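Local coordinates for isoform A of Peptidoglycan-recognition protein LB (Drosophila melanogaster, PDB 7NSZ) that hydrolyses the amide link between N-acetylmuramic acid and L-alanine in bacterial peptidoglycan, a zinc-dependent reaction by which it degrades this immune elicitor in the fly, at residues 41-46 against 169-174. The protein carries 1 engineered substitution. Sequence-based numbering, arbitrary orientation.
Sequences VIIHHS and AEISSW. With ZN (zinc ion), chain B.
The carbonyl oxygen of Glu170 is gripped twice by one residue: Ser173 OG reaches it at 2.7 Å, lying in the carbonyl plane, and Ser173 N adds a backbone bond at 2.9 Å. Serine suits this place because its short hydroxyl can bend back onto the backbone of Glu170. A type I turn from Ile171 to Trp174, closed by Trp174 N donating to Ile171 O, brings the indole beside the same glutamate, where Trp174 NE1 donates to Glu170 OE2 at 2.8 Å in a nearly straight bond (170°). The carboxylate oxygen lies in the ring plane, while NE1 comes to its anti side, 28° out of the carboxylate plane; the bond restrains the rotation of the indole and gives its one polar atom a partner. Ile171 CG2 rests over one face of that ring, 3.9 Å above its plane and displaced to the rim. Tryptophan thus offers an N-H for Glu170 at its edge and a broad apolar surface for isoleucine.

Ile171 and the indole together meet Ile43 on strand 38-45, an inner strand of the mixed sheet of this amidase fold. Ile171, long enough to bridge from helix to sheet, packs CD1 against Ile43 CB at 3.8 Å, the two side chains passing alongside one another and running opposite ways. With CG1 anti to its carbonyl carbon (chi1 -55°), Ile43 sends CD1 obliquely to the indole, 4.4 Å from Trp174 CZ3. Beta-branched isoleucine fits a strand and offers two arms: Ile43 CG2 also approaches Ile171 CG2. The next side chain, His44, points away from the helix and serves the active site, its ND1 binding the zinc ion at 2.1 Å together with His154 and Cys162. His44 NE2 is hydrogen-bonded to His102, a second-shell contact consistent with keeping ND1 turned to the metal.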
loop_
_atom_site.group_PDB
_atom_site.type_symbol
_atom_site.label_atom_id
_atom_site.label_comp_id
_atom_site.label_asym_id
_atom_site.label_seq_id
_atom_site.Cartn_x
_atom_site.Cartn_y
_atom_site.Cartn_z
ATOM N N VAL A 41 1.049 3.223 -8.858
ATOM C CA VAL A 41 1.094 3.138 -7.381
ATOM C C VAL A 41 -0.316 3.431 -6.909
ATOM O O VAL A 41 -0.861 4.498 -7.262
ATOM C CB VAL A 41 2.114 4.093 -6.762
ATOM C CG1 VAL A 41 2.048 4.064 -5.255
ATOM C CG2 VAL A 41 3.510 3.837 -7.261
ATOM N N ILE A 42 -0.894 2.512 -6.146
ATOM C CA ILE A 42 -2.273 2.687 -5.614
ATOM C C ILE A 42 -2.179 2.823 -4.117
ATOM O O ILE A 42 -1.632 1.948 -3.415
ATOM C CB ILE A 42 -3.208 1.530 -5.953
ATOM C CG1 ILE A 42 -3.068 1.046 -7.381
ATOM C CG2 ILE A 42 -4.634 1.836 -5.572
ATOM C CD1 ILE A 42 -3.390 2.039 -8.396
ATOM N N ILE A 43 -2.751 3.884 -3.587
ATOM C CA ILE A 43 -2.775 4.165 -2.140
ATOM C C ILE A 43 -4.073 3.719 -1.509
ATOM O O ILE A 43 -5.162 3.963 -2.071
ATOM C CB ILE A 43 -2.534 5.669 -1.857
ATOM C CG1 ILE A 43 -1.248 6.170 -2.501
ATOM C CG2 ILE A 43 -2.585 5.959 -0.390
ATOM C CD1 ILE A 43 0.007 5.462 -2.063
ATOM N N HIS A 44 -3.961 3.090 -0.364
ATOM C CA HIS A 44 -5.056 2.568 0.478
ATOM C C HIS A 44 -4.923 3.061 1.893
ATOM O O HIS A 44 -3.795 3.394 2.350
ATOM C CB HIS A 44 -5.048 1.008 0.470
ATOM C CG HIS A 44 -5.052 0.411 -0.881
ATOM N ND1 HIS A 44 -6.264 0.010 -1.441
ATOM C CD2 HIS A 44 -4.113 0.040 -1.756
ATOM C CE1 HIS A 44 -6.054 -0.547 -2.584
ATOM N NE2 HIS A 44 -4.731 -0.551 -2.854
ATOM N N HIS A 45 -6.035 3.006 2.646
ATOM C CA HIS A 45 -6.004 2.954 4.106
ATOM C C HIS A 45 -6.502 1.580 4.539
ATOM O O HIS A 45 -7.120 0.850 3.745
ATOM C CB HIS A 45 -6.738 4.097 4.841
ATOM C CG HIS A 45 -8.224 3.998 4.807
ATOM N ND1 HIS A 45 -8.953 4.824 5.639
ATOM C CD2 HIS A 45 -9.092 3.309 4.063
ATOM C CE1 HIS A 45 -10.224 4.590 5.405
ATOM N NE2 HIS A 45 -10.352 3.745 4.441
ATOM N N SER A 46 -6.222 1.217 5.775
ATOM C CA SER A 46 -6.681 -0.104 6.245
ATOM C C SER A 46 -8.101 -0.024 6.806
ATOM O O SER A 46 -8.816 -1.047 6.744
ATOM C CB SER A 46 -5.751 -0.726 7.279
ATOM O OG SER A 46 -5.621 0.083 8.439
ATOM N N ALA A 169 -7.308 13.591 -0.347
ATOM C CA ALA A 169 -6.964 15.001 -0.635
ATOM C C ALA A 169 -5.461 15.196 -0.505
ATOM O O ALA A 169 -4.849 15.937 -1.312
ATOM C CB ALA A 169 -7.740 15.921 0.284
ATOM N N GLU A 170 -4.818 14.561 0.462
ATOM C CA GLU A 170 -3.366 14.652 0.627
ATOM C C GLU A 170 -2.672 14.099 -0.621
ATOM O O GLU A 170 -1.754 14.742 -1.137
ATOM C CB GLU A 170 -2.967 13.890 1.896
ATOM C CG GLU A 170 -1.465 13.701 2.090
ATOM C CD GLU A 170 -0.599 14.932 2.232
ATOM O OE1 GLU A 170 -1.122 15.971 2.751
ATOM O OE2 GLU A 170 0.607 14.847 1.927
ATOM N N ILE A 171 -2.986 12.858 -1.029
ATOM C CA ILE A 171 -2.211 12.250 -2.136
ATOM C C ILE A 171 -2.482 12.997 -3.432
ATOM O O ILE A 171 -1.682 12.951 -4.361
ATOM C CB ILE A 171 -2.445 10.724 -2.318
ATOM C CG1 ILE A 171 -3.849 10.390 -2.829
ATOM C CG2 ILE A 171 -2.110 10.025 -1.009
ATOM C CD1 ILE A 171 -4.053 8.894 -3.144
ATOM N N SER A 172 -3.638 13.684 -3.474
ATOM C CA SER A 172 -3.955 14.545 -4.647
ATOM C C SER A 172 -2.908 15.640 -4.804
ATOM O O SER A 172 -2.822 16.186 -5.908
ATOM C CB SER A 172 -5.333 15.126 -4.635
ATOM O OG SER A 172 -6.346 14.124 -4.553
ATOM N N SER A 173 -2.115 15.914 -3.776
ATOM C CA SER A 173 -1.070 16.970 -3.861
ATOM C C SER A 173 0.305 16.371 -4.131
ATOM O O SER A 173 1.286 17.127 -4.113
ATOM C CB SER A 173 -1.046 17.753 -2.582
ATOM O OG SER A 173 -0.409 17.035 -1.525
ATOM N N TRP A 174 0.440 15.036 -4.207
ATOM C CA TRP A 174 1.739 14.391 -4.438
ATOM C C TRP A 174 2.106 14.436 -5.915
ATOM O O TRP A 174 1.260 14.397 -6.814
ATOM C CB TRP A 174 1.744 12.936 -3.939
ATOM C CG TRP A 174 1.639 12.781 -2.460
ATOM C CD1 TRP A 174 1.362 13.755 -1.541
ATOM C CD2 TRP A 174 1.677 11.550 -1.734
ATOM N NE1 TRP A 174 1.286 13.211 -0.298
ATOM C CE2 TRP A 174 1.487 11.860 -0.375
ATOM C CE3 TRP A 174 1.944 10.216 -2.098
ATOM C CZ2 TRP A 174 1.467 10.890 0.627
ATOM C CZ3 TRP A 174 1.929 9.259 -1.113
ATOM C CH2 TRP A 174 1.710 9.585 0.223
HETATM ZN ZN ZN B . -8.153 0.274 -0.636
#